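PDB 6PXS: FAD dependent oxidoreductase from Chelativorans sp. BNC1, which binds FAD and probably oxidises iminodiacetate. Local coordinates for residues I10-A24 with G340-E354. Numbering follows the deposited sequence.
With FAD (flavin-adenine dinucleotide), chain E.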
ATOM      1  N   ILE A  10       6.289 -13.064  18.613  1.00 34.81           N
ATOM      2  CA  ILE A  10       5.531 -14.138  19.238  1.00 36.18           C
ATOM      3  C   ILE A  10       6.223 -14.598  20.514  1.00 36.83           C
ATOM      4  O   ILE A  10       5.562 -15.011  21.473  1.00 39.23           O
ATOM      5  CB  ILE A  10       5.331 -15.306  18.253  1.00 34.98           C
ATOM      6  CG1 ILE A  10       4.387 -16.351  18.852  1.00 32.81           C
ATOM      7  CG2 ILE A  10       6.662 -15.957  17.910  1.00 38.26           C
ATOM      8  CD1 ILE A  10       2.983 -15.841  19.105  1.00 35.40           C
ATOM      9  N   LEU A  11       7.555 -14.526  20.556  1.00 38.08           N
ATOM     10  CA  LEU A  11       8.283 -15.036  21.712  1.00 38.90           C
ATOM     11  C   LEU A  11       8.290 -14.023  22.850  1.00 37.64           C
ATOM     12  O   LEU A  11       7.963 -14.360  23.993  1.00 37.37           O
ATOM     13  CB  LEU A  11       9.712 -15.406  21.311  1.00 39.56           C
ATOM     14  CG  LEU A  11      10.551 -16.109  22.383  1.00 43.70           C
ATOM     15  CD1 LEU A  11       9.878 -17.389  22.855  1.00 43.43           C
ATOM     16  CD2 LEU A  11      11.946 -16.405  21.858  1.00 45.13           C
ATOM     17  N   GLY A  12       8.663 -12.778  22.558  1.00 39.13           N
ATOM     18  CA  GLY A  12       8.609 -11.748  23.579  1.00 36.72           C
ATOM     19  C   GLY A  12       7.202 -11.491  24.082  1.00 37.27           C
ATOM     20  O   GLY A  12       7.011 -11.134  25.247  1.00 37.85           O
ATOM     21  N   ALA A  13       6.201 -11.670  23.217  1.00 37.69           N
ATOM     22  CA  ALA A  13       4.820 -11.459  23.636  1.00 35.27           C
ATOM     23  C   ALA A  13       4.341 -12.588  24.538  1.00 36.68           C
ATOM     24  O   ALA A  13       3.626 -12.347  25.519  1.00 38.28           O
ATOM     25  CB  ALA A  13       3.914 -11.328  22.412  1.00 34.61           C
ATOM     26  N   SER A  14       4.722 -13.829  24.228  1.00 34.94           N
ATOM     27  CA  SER A  14       4.342 -14.945  25.086  1.00 36.35           C
ATOM     28  C   SER A  14       4.989 -14.822  26.459  1.00 39.96           C
ATOM     29  O   SER A  14       4.345 -15.080  27.483  1.00 42.81           O
ATOM     30  CB  SER A  14       4.729 -16.270  24.429  1.00 33.37           C
ATOM     31  OG  SER A  14       4.412 -17.362  25.277  1.00 32.97           O
ATOM     32  N   ALA A  15       6.264 -14.430  26.502  1.00 36.48           N
ATOM     33  CA  ALA A  15       6.929 -14.225  27.783  1.00 38.83           C
ATOM     34  C   ALA A  15       6.202 -13.171  28.608  1.00 43.06           C
ATOM     35  O   ALA A  15       5.894 -13.387  29.786  1.00 47.13           O
ATOM     36  CB  ALA A  15       8.386 -13.825  27.556  1.00 39.64           C
ATOM     37  N   ALA A  16       5.917 -12.018  28.001  1.00 44.03           N
ATOM     38  CA  ALA A  16       5.163 -10.987  28.704  1.00 46.57           C
ATOM     39  C   ALA A  16       3.810 -11.516  29.163  1.00 47.80           C
ATOM     40  O   ALA A  16       3.391 -11.276  30.300  1.00 48.21           O
ATOM     41  CB  ALA A  16       4.979  -9.768  27.801  1.00 46.33           C
ATOM     42  N   TYR A  17       3.114 -12.242  28.286  1.00 48.80           N
ATOM     43  CA  TYR A  17       1.795 -12.761  28.628  1.00 51.80           C
ATOM     44  C   TYR A  17       1.845 -13.641  29.870  1.00 56.47           C
ATOM     45  O   TYR A  17       0.934 -13.598  30.704  1.00 62.12           O
ATOM     46  CB  TYR A  17       1.227 -13.535  27.441  1.00 53.43           C
ATOM     47  CG  TYR A  17       0.020 -14.387  27.762  1.00 53.16           C
ATOM     48  CD1 TYR A  17      -1.245 -13.824  27.876  1.00 54.89           C
ATOM     49  CD2 TYR A  17       0.142 -15.758  27.932  1.00 53.03           C
ATOM     50  CE1 TYR A  17      -2.350 -14.602  28.161  1.00 55.54           C
ATOM     51  CE2 TYR A  17      -0.957 -16.544  28.215  1.00 55.31           C
ATOM     52  CZ  TYR A  17      -2.200 -15.961  28.329  1.00 57.15           C
ATOM     53  OH  TYR A  17      -3.297 -16.743  28.611  1.00 58.66           O
ATOM     54  N   HIS A  18       2.897 -14.446  30.015  1.00 54.19           N
ATOM     55  CA  HIS A  18       2.975 -15.345  31.162  1.00 51.63           C
ATOM     56  C   HIS A  18       3.474 -14.625  32.410  1.00 54.77           C
ATOM     57  O   HIS A  18       3.005 -14.906  33.518  1.00 59.99           O
ATOM     58  CB  HIS A  18       3.878 -16.533  30.836  1.00 47.71           C
ATOM     59  CG  HIS A  18       3.313 -17.458  29.803  1.00 44.04           C
ATOM     60  ND1 HIS A  18       3.442 -17.232  28.449  1.00 43.66           N
ATOM     61  CD2 HIS A  18       2.611 -18.609  29.927  1.00 44.74           C
ATOM     62  CE1 HIS A  18       2.847 -18.206  27.784  1.00 41.42           C
ATOM     63  NE2 HIS A  18       2.334 -19.054  28.656  1.00 41.16           N
ATOM     64  N   LEU A  19       4.414 -13.692  32.253  1.00 54.67           N
ATOM     65  CA  LEU A  19       4.987 -13.018  33.414  1.00 58.00           C
ATOM     66  C   LEU A  19       3.974 -12.094  34.079  1.00 63.04           C
ATOM     67  O   LEU A  19       3.815 -12.112  35.305  1.00 64.61           O
ATOM     68  CB  LEU A  19       6.230 -12.234  32.999  1.00 56.07           C
ATOM     69  CG  LEU A  19       7.477 -13.069  32.714  1.00 49.87           C
ATOM     70  CD1 LEU A  19       8.525 -12.234  32.004  1.00 47.61           C
ATOM     71  CD2 LEU A  19       8.030 -13.635  34.010  1.00 50.60           C
ATOM     72  N   ALA A  20       3.281 -11.272  33.285  1.00 70.73           N
ATOM     73  CA  ALA A  20       2.375 -10.284  33.861  1.00 75.03           C
ATOM     74  C   ALA A  20       1.272 -10.939  34.682  1.00 82.66           C
ATOM     75  O   ALA A  20       0.796 -10.349  35.659  1.00 85.41           O
ATOM     76  CB  ALA A  20       1.769  -9.421  32.756  1.00 74.93           C
ATOM     77  N   ARG A  21       0.852 -12.149  34.307  1.00 82.90           N
ATOM     78  CA  ARG A  21      -0.188 -12.835  35.064  1.00 87.95           C
ATOM     79  C   ARG A  21       0.305 -13.312  36.422  1.00 88.97           C
ATOM     80  O   ARG A  21      -0.517 -13.630  37.288  1.00 89.16           O
ATOM     81  CB  ARG A  21      -0.728 -14.020  34.265  1.00 89.80           C
ATOM     82  CG  ARG A  21      -1.307 -13.633  32.918  1.00 92.92           C
ATOM     83  CD  ARG A  21      -2.018 -14.804  32.266  1.00 96.22           C
ATOM     84  NE  ARG A  21      -3.427 -14.855  32.647  1.00102.20           N
ATOM     85  CZ  ARG A  21      -4.219 -15.905  32.458  1.00105.52           C
ATOM     86  NH1 ARG A  21      -3.745 -17.010  31.900  1.00105.71           N
ATOM     87  NH2 ARG A  21      -5.489 -15.853  32.836  1.00106.60           N
ATOM     88  N   LEU A  22       1.621 -13.372  36.627  1.00 89.25           N
ATOM     89  CA  LEU A  22       2.200 -13.750  37.908  1.00 85.08           C
ATOM     90  C   LEU A  22       2.598 -12.537  38.742  1.00 91.11           C
ATOM     91  O   LEU A  22       3.434 -12.657  39.644  1.00 89.41           O
ATOM     92  CB  LEU A  22       3.406 -14.662  37.688  1.00 80.25           C
ATOM     93  CG  LEU A  22       3.169 -15.818  36.714  1.00 70.12           C
ATOM     94  CD1 LEU A  22       4.344 -16.788  36.730  1.00 67.93           C
ATOM     95  CD2 LEU A  22       1.863 -16.538  37.025  1.00 70.35           C
ATOM     96  N   GLY A  23       2.023 -11.371  38.452  1.00 93.05           N
ATOM     97  CA  GLY A  23       2.233 -10.185  39.255  1.00 95.67           C
ATOM     98  C   GLY A  23       3.523  -9.439  38.996  1.00 93.02           C
ATOM     99  O   GLY A  23       3.773  -8.425  39.660  1.00 93.78           O
ATOM    100  N   ALA A  24       4.350  -9.897  38.060  1.00 88.37           N
ATOM    101  CA  ALA A  24       5.597  -9.213  37.758  1.00 82.84           C
ATOM    102  C   ALA A  24       5.325  -7.947  36.957  1.00 79.73           C
ATOM    103  O   ALA A  24       4.450  -7.919  36.086  1.00 79.14           O
ATOM    104  CB  ALA A  24       6.539 -10.134  36.982  1.00 83.13           C
ATOM    105  N   GLY A 340       7.038 -20.849  19.843  1.00 36.15           N
ATOM    106  CA  GLY A 340       7.034 -19.570  20.515  1.00 34.99           C
ATOM    107  C   GLY A 340       6.176 -19.516  21.763  1.00 32.85           C
ATOM    108  O   GLY A 340       6.665 -19.261  22.869  1.00 32.24           O
ATOM    109  N   PRO A 341       4.868 -19.745  21.607  1.00 29.69           N
ATOM    110  CA  PRO A 341       3.967 -19.642  22.770  1.00 33.34           C
ATOM    111  C   PRO A 341       4.451 -20.411  23.990  1.00 35.82           C
ATOM    112  O   PRO A 341       4.547 -19.838  25.082  1.00 34.83           O
ATOM    113  CB  PRO A 341       2.645 -20.191  22.220  1.00 34.89           C
ATOM    114  CG  PRO A 341       2.701 -19.902  20.756  1.00 31.63           C
ATOM    115  CD  PRO A 341       4.143 -20.073  20.368  1.00 28.23           C
ATOM    116  N   PHE A 342       4.763 -21.700  23.836  1.00 37.99           N
ATOM    117  CA  PHE A 342       5.248 -22.470  24.976  1.00 37.65           C
ATOM    118  C   PHE A 342       6.641 -22.014  25.397  1.00 41.03           C
ATOM    119  O   PHE A 342       6.942 -21.949  26.595  1.00 43.99           O
ATOM    120  CB  PHE A 342       5.249 -23.960  24.646  1.00 34.92           C
ATOM    121  CG  PHE A 342       5.701 -24.830  25.783  1.00 39.47           C
ATOM    122  CD1 PHE A 342       4.981 -24.874  26.966  1.00 45.14           C
ATOM    123  CD2 PHE A 342       6.840 -25.607  25.670  1.00 44.48           C
ATOM    124  CE1 PHE A 342       5.393 -25.674  28.017  1.00 45.13           C
ATOM    125  CE2 PHE A 342       7.258 -26.410  26.719  1.00 45.84           C
ATOM    126  CZ  PHE A 342       6.531 -26.444  27.892  1.00 45.66           C
ATOM    127  N   ALA A 343       7.506 -21.694  24.432  1.00 40.59           N
ATOM    128  CA  ALA A 343       8.842 -21.226  24.781  1.00 40.27           C
ATOM    129  C   ALA A 343       8.780 -19.985  25.657  1.00 38.11           C
ATOM    130  O   ALA A 343       9.628 -19.803  26.539  1.00 40.35           O
ATOM    131  CB  ALA A 343       9.654 -20.942  23.516  1.00 41.07           C
ATOM    132  N   GLY A 344       7.788 -19.121  25.434  1.00 42.13           N
ATOM    133  CA  GLY A 344       7.611 -17.978  26.314  1.00 45.62           C
ATOM    134  C   GLY A 344       7.302 -18.394  27.739  1.00 46.83           C
ATOM    135  O   GLY A 344       7.838 -17.825  28.693  1.00 47.74           O
ATOM    136  N   HIS A 345       6.433 -19.395  27.902  1.00 46.53           N
ATOM    137  CA  HIS A 345       6.145 -19.921  29.231  1.00 49.68           C
ATOM    138  C   HIS A 345       7.410 -20.408  29.928  1.00 51.09           C
ATOM    139  O   HIS A 345       7.522 -20.308  31.155  1.00 50.28           O
ATOM    140  CB  HIS A 345       5.125 -21.055  29.127  1.00 51.70           C
ATOM    141  CG  HIS A 345       4.872 -21.763  30.420  1.00 50.50           C
ATOM    142  ND1 HIS A 345       4.321 -21.136  31.517  1.00 50.17           N
ATOM    143  CD2 HIS A 345       5.094 -23.047  30.792  1.00 48.64           C
ATOM    144  CE1 HIS A 345       4.214 -22.004  32.508  1.00 52.21           C
ATOM    145  NE2 HIS A 345       4.675 -23.169  32.094  1.00 51.94           N
ATOM    146  N   LEU A 346       8.368 -20.941  29.167  1.00 49.75           N
ATOM    147  CA  LEU A 346       9.634 -21.362  29.756  1.00 49.37           C
ATOM    148  C   LEU A 346      10.452 -20.161  30.212  1.00 51.38           C
ATOM    149  O   LEU A 346      10.974 -20.141  31.333  1.00 52.67           O
ATOM    150  CB  LEU A 346      10.423 -22.197  28.747  1.00 51.10           C
ATOM    151  CG  LEU A 346      10.172 -23.706  28.746  1.00 54.50           C
ATOM    152  CD1 LEU A 346       8.699 -24.028  28.934  1.00 55.78           C
ATOM    153  CD2 LEU A 346      10.685 -24.315  27.450  1.00 53.07           C
ATOM    154  N   LEU A 347      10.577 -19.148  29.352  1.00 51.22           N
ATOM    155  CA  LEU A 347      11.334 -17.957  29.721  1.00 52.62           C
ATOM    156  C   LEU A 347      10.770 -17.317  30.982  1.00 53.37           C
ATOM    157  O   LEU A 347      11.526 -16.875  31.856  1.00 52.24           O
ATOM    158  CB  LEU A 347      11.332 -16.958  28.564  1.00 50.04           C
ATOM    159  CG  LEU A 347      12.055 -17.421  27.296  1.00 49.24           C
ATOM    160  CD1 LEU A 347      11.845 -16.427  26.167  1.00 47.99           C
ATOM    161  CD2 LEU A 347      13.540 -17.620  27.563  1.00 50.47           C
ATOM    162  N   ALA A 348       9.442 -17.261  31.098  1.00 53.90           N
ATOM    163  CA  ALA A 348       8.825 -16.707  32.297  1.00 54.88           C
ATOM    164  C   ALA A 348       9.339 -17.408  33.548  1.00 56.00           C
ATOM    165  O   ALA A 348       9.814 -16.763  34.489  1.00 58.41           O
ATOM    166  CB  ALA A 348       7.303 -16.822  32.202  1.00 54.74           C
ATOM    167  N   GLY A 349       9.256 -18.739  33.572  1.00 56.56           N
ATOM    168  CA  GLY A 349       9.731 -19.475  34.731  1.00 54.91           C
ATOM    169  C   GLY A 349      11.199 -19.227  35.017  1.00 55.32           C
ATOM    170  O   GLY A 349      11.605 -19.110  36.175  1.00 58.12           O
ATOM    171  N   VAL A 350      12.014 -19.135  33.965  1.00 55.82           N
ATOM    172  CA  VAL A 350      13.451 -18.934  34.147  1.00 56.78           C
ATOM    173  C   VAL A 350      13.710 -17.654  34.929  1.00 60.71           C
ATOM    174  O   VAL A 350      14.335 -17.667  35.996  1.00 61.22           O
ATOM    175  CB  VAL A 350      14.165 -18.910  32.784  1.00 52.11           C
ATOM    176  CG1 VAL A 350      15.584 -18.381  32.934  1.00 51.96           C
ATOM    177  CG2 VAL A 350      14.175 -20.295  32.171  1.00 51.32           C
ATOM    178  N   VAL A 351      13.229 -16.525  34.404  1.00 61.32           N
ATOM    179  CA  VAL A 351      13.539 -15.233  35.008  1.00 62.72           C
ATOM    180  C   VAL A 351      12.990 -15.143  36.427  1.00 63.36           C
ATOM    181  O   VAL A 351      13.559 -14.444  37.275  1.00 62.52           O
ATOM    182  CB  VAL A 351      13.004 -14.095  34.113  1.00 59.69           C
ATOM    183  CG1 VAL A 351      11.499 -14.208  33.936  1.00 58.53           C
ATOM    184  CG2 VAL A 351      13.375 -12.742  34.690  1.00 62.86           C
ATOM    185  N   MET A 352      11.893 -15.846  36.716  1.00 65.53           N
ATOM    186  CA  MET A 352      11.301 -15.793  38.048  1.00 69.78           C
ATOM    187  C   MET A 352      11.942 -16.773  39.021  1.00 70.29           C
ATOM    188  O   MET A 352      11.833 -16.578  40.235  1.00 68.41           O
ATOM    189  CB  MET A 352       9.796 -16.070  37.972  1.00 72.46           C
ATOM    190  CG  MET A 352       8.982 -14.934  37.373  1.00 75.43           C
ATOM    191  SD  MET A 352       9.003 -13.433  38.376  1.00 80.77           S
ATOM    192  CE  MET A 352       7.982 -13.918  39.767  1.00 82.53           C
ATOM    193  N   GLY A 353      12.606 -17.814  38.522  1.00 73.16           N
ATOM    194  CA  GLY A 353      13.232 -18.806  39.370  1.00 77.21           C
ATOM    195  C   GLY A 353      12.435 -20.078  39.560  1.00 78.45           C
ATOM    196  O   GLY A 353      12.897 -20.971  40.280  1.00 81.53           O
ATOM    197  N   GLU A 354      11.257 -20.189  38.945  1.00 80.14           N
ATOM    198  CA  GLU A 354      10.473 -21.406  39.050  1.00 81.20           C
ATOM    199  C   GLU A 354      11.239 -22.576  38.434  1.00 80.66           C
ATOM    200  O   GLU A 354      12.104 -22.382  37.576  1.00 76.56           O
ATOM    201  CB  GLU A 354       9.127 -21.232  38.347  1.00 85.39           C
ATOM    202  CG  GLU A 354       8.252 -20.139  38.941  1.00 91.66           C
ATOM    203  CD  GLU A 354       6.975 -19.919  38.151  1.00 97.26           C
ATOM    204  OE1 GLU A 354       6.758 -20.641  37.155  1.00 98.59           O
ATOM    205  OE2 GLU A 354       6.190 -19.023  38.526  1.00 98.30           O
TER
HETATM  206  PA  FAD E 401      10.278 -11.438  15.697  1.00 34.20           P
HETATM  207  O1A FAD E 401      10.982 -10.893  14.510  1.00 31.30           O
HETATM  208  O2A FAD E 401       8.796 -11.742  15.462  1.00 37.43           O
HETATM  209  O5B FAD E 401      10.426 -10.497  16.944  1.00 36.36           O
HETATM  210  C5B FAD E 401      11.550  -9.604  17.082  1.00 41.88           C
HETATM  211  C4B FAD E 401      11.045  -8.265  17.551  1.00 43.79           C
HETATM  212  O4B FAD E 401      12.070  -7.607  18.333  1.00 50.20           O
HETATM  213  C3B FAD E 401      10.674  -7.294  16.430  1.00 41.67           C
HETATM  214  O3B FAD E 401       9.489  -6.579  16.762  1.00 38.21           O
HETATM  215  C2B FAD E 401      11.891  -6.369  16.366  1.00 48.53           C
HETATM  216  O2B FAD E 401      11.567  -5.082  15.852  1.00 45.90           O
HETATM  217  C1B FAD E 401      12.259  -6.298  17.844  1.00 50.04           C
HETATM  218  N9A FAD E 401      13.636  -5.894  18.107  1.00 64.90           N
HETATM  219  C8A FAD E 401      14.780  -6.487  17.643  1.00 49.07           C
HETATM  220  N7A FAD E 401      15.884  -5.901  18.042  1.00 55.79           N
HETATM  221  C5A FAD E 401      15.432  -4.847  18.823  1.00 55.82           C
HETATM  222  C6A FAD E 401      16.105  -3.841  19.542  1.00 55.56           C
HETATM  223  N6A FAD E 401      17.435  -3.724  19.591  1.00 53.75           N
HETATM  224  N1A FAD E 401      15.353  -2.942  20.216  1.00 51.65           N
HETATM  225  C2A FAD E 401      14.022  -3.049  20.171  1.00 53.95           C
HETATM  226  N3A FAD E 401      13.282  -3.955  19.528  1.00 49.50           N
HETATM  227  C4A FAD E 401      14.049  -4.830  18.870  1.00 52.75           C
HETATM  228  N1  FAD E 401       6.641 -20.748  12.214  1.00 48.07           N
HETATM  229  C2  FAD E 401       5.748 -21.762  12.405  1.00 48.59           C
HETATM  230  O2  FAD E 401       5.679 -22.369  13.480  1.00 50.66           O
HETATM  231  N3  FAD E 401       4.891 -22.127  11.382  1.00 44.09           N
HETATM  232  C4  FAD E 401       4.839 -21.555  10.128  1.00 44.82           C
HETATM  233  O4  FAD E 401       4.033 -21.965   9.295  1.00 46.56           O
HETATM  234  C4X FAD E 401       5.794 -20.480   9.932  1.00 44.58           C
HETATM  235  N5  FAD E 401       5.814 -19.882   8.775  1.00 42.04           N
HETATM  236  C5X FAD E 401       6.725 -18.854   8.587  1.00 39.85           C
HETATM  237  C6  FAD E 401       6.758 -18.206   7.353  1.00 41.20           C
HETATM  238  C7  FAD E 401       7.650 -17.164   7.115  1.00 39.97           C
HETATM  239  C7M FAD E 401       7.657 -16.488   5.770  1.00 40.53           C
HETATM  240  C8  FAD E 401       8.536 -16.766   8.128  1.00 40.98           C
HETATM  241  C8M FAD E 401       9.516 -15.644   7.900  1.00 45.61           C
HETATM  242  C9  FAD E 401       8.504 -17.412   9.360  1.00 39.84           C
HETATM  243  C9A FAD E 401       7.609 -18.449   9.597  1.00 38.25           C
HETATM  244  N10 FAD E 401       7.551 -19.120  10.836  1.00 38.61           N
HETATM  245  C10 FAD E 401       6.656 -20.146  11.036  1.00 44.05           C
HETATM  246  C1' FAD E 401       8.462 -18.754  11.933  1.00 37.09           C
HETATM  247  C2' FAD E 401       7.917 -17.640  12.825  1.00 37.57           C
HETATM  248  O2' FAD E 401       7.251 -16.654  12.036  1.00 38.44           O
HETATM  249  C3' FAD E 401       9.080 -16.984  13.569  1.00 35.71           C
HETATM  250  O3' FAD E 401       9.979 -17.993  14.015  1.00 39.32           O
HETATM  251  C4' FAD E 401       8.667 -16.144  14.777  1.00 35.02           C
HETATM  252  O4' FAD E 401       7.749 -15.138  14.351  1.00 34.98           O
HETATM  253  C5' FAD E 401       9.867 -15.507  15.447  1.00 37.30           C
HETATM  254  O5' FAD E 401       9.415 -14.651  16.516  1.00 36.52           O
HETATM  255  P   FAD E 401      10.427 -13.745  17.311  1.00 36.98           P
HETATM  256  O1P FAD E 401      11.602 -14.610  17.781  1.00 41.73           O
HETATM  257  O2P FAD E 401       9.753 -12.956  18.374  1.00 34.01           O
HETATM  258  O3P FAD E 401      10.977 -12.778  16.175  1.00 38.96           O
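Three torsions aim helix 10-20 at helix 340-352: Leu11 and Ser14 hold CG and OG opposite their backbone N (chi1 -173° and 178°), whereas His18 sets its ring beside its own N and opposite its carbonyl carbon. Leu11 thereby enters as a knob into the hole formed by Gly340, Ala343, Gly344 and Leu347, with CD1 3.6 Å from Ala343 CB. One turn on, Ser14 OG donates a hydrogen bond to Pro341 O, whose own helical bond from His345 N is weak. Close approach here depends on Gly344, whose CA lies 4.1 Å from Ala15 CA; a CB on it would collide with Ser14 OG.

His345 CB sits over one face of the His18 imidazole, 3.7 Å from its ring centroid, in a CH-pi contact, while Tyr17 CD2 covers the opposite face. The two imidazoles meet obliquely, their planes at 49°, and His345 NE2 is hydrogen-bonded to Glu357 OE2. Bonds at both nitrogens hold the His18 ring against turning about CB-CG: ND1 donates to Ser14 O from above the carbonyl plane, and NE2 is hydrogen-bonded to Tyr67 OH of helix 55-76. An alanine in place of His18 is likely to open a gap over His345 CB and leave Tyr67 OH without this partner. Farther along, Leu19 CD2 packs against Ala348, Val351 and Met352, 3.5 Å from Val351 CG1.

Helix 10-20 follows the first strand of the Rossmann-type FAD-binding domain, and Leu11 N reaches FAD O2P through a weak bond of 3.5 Å. Chemically, the contact is a largely apolar, glycine-lined seam holding a histidine pair and one serine-to-carbonyl bond; the glycine-permitted approach and the Leu11 knob join the C-terminal helix to the helix whose first turn meets the cofactor's pyrophosphate.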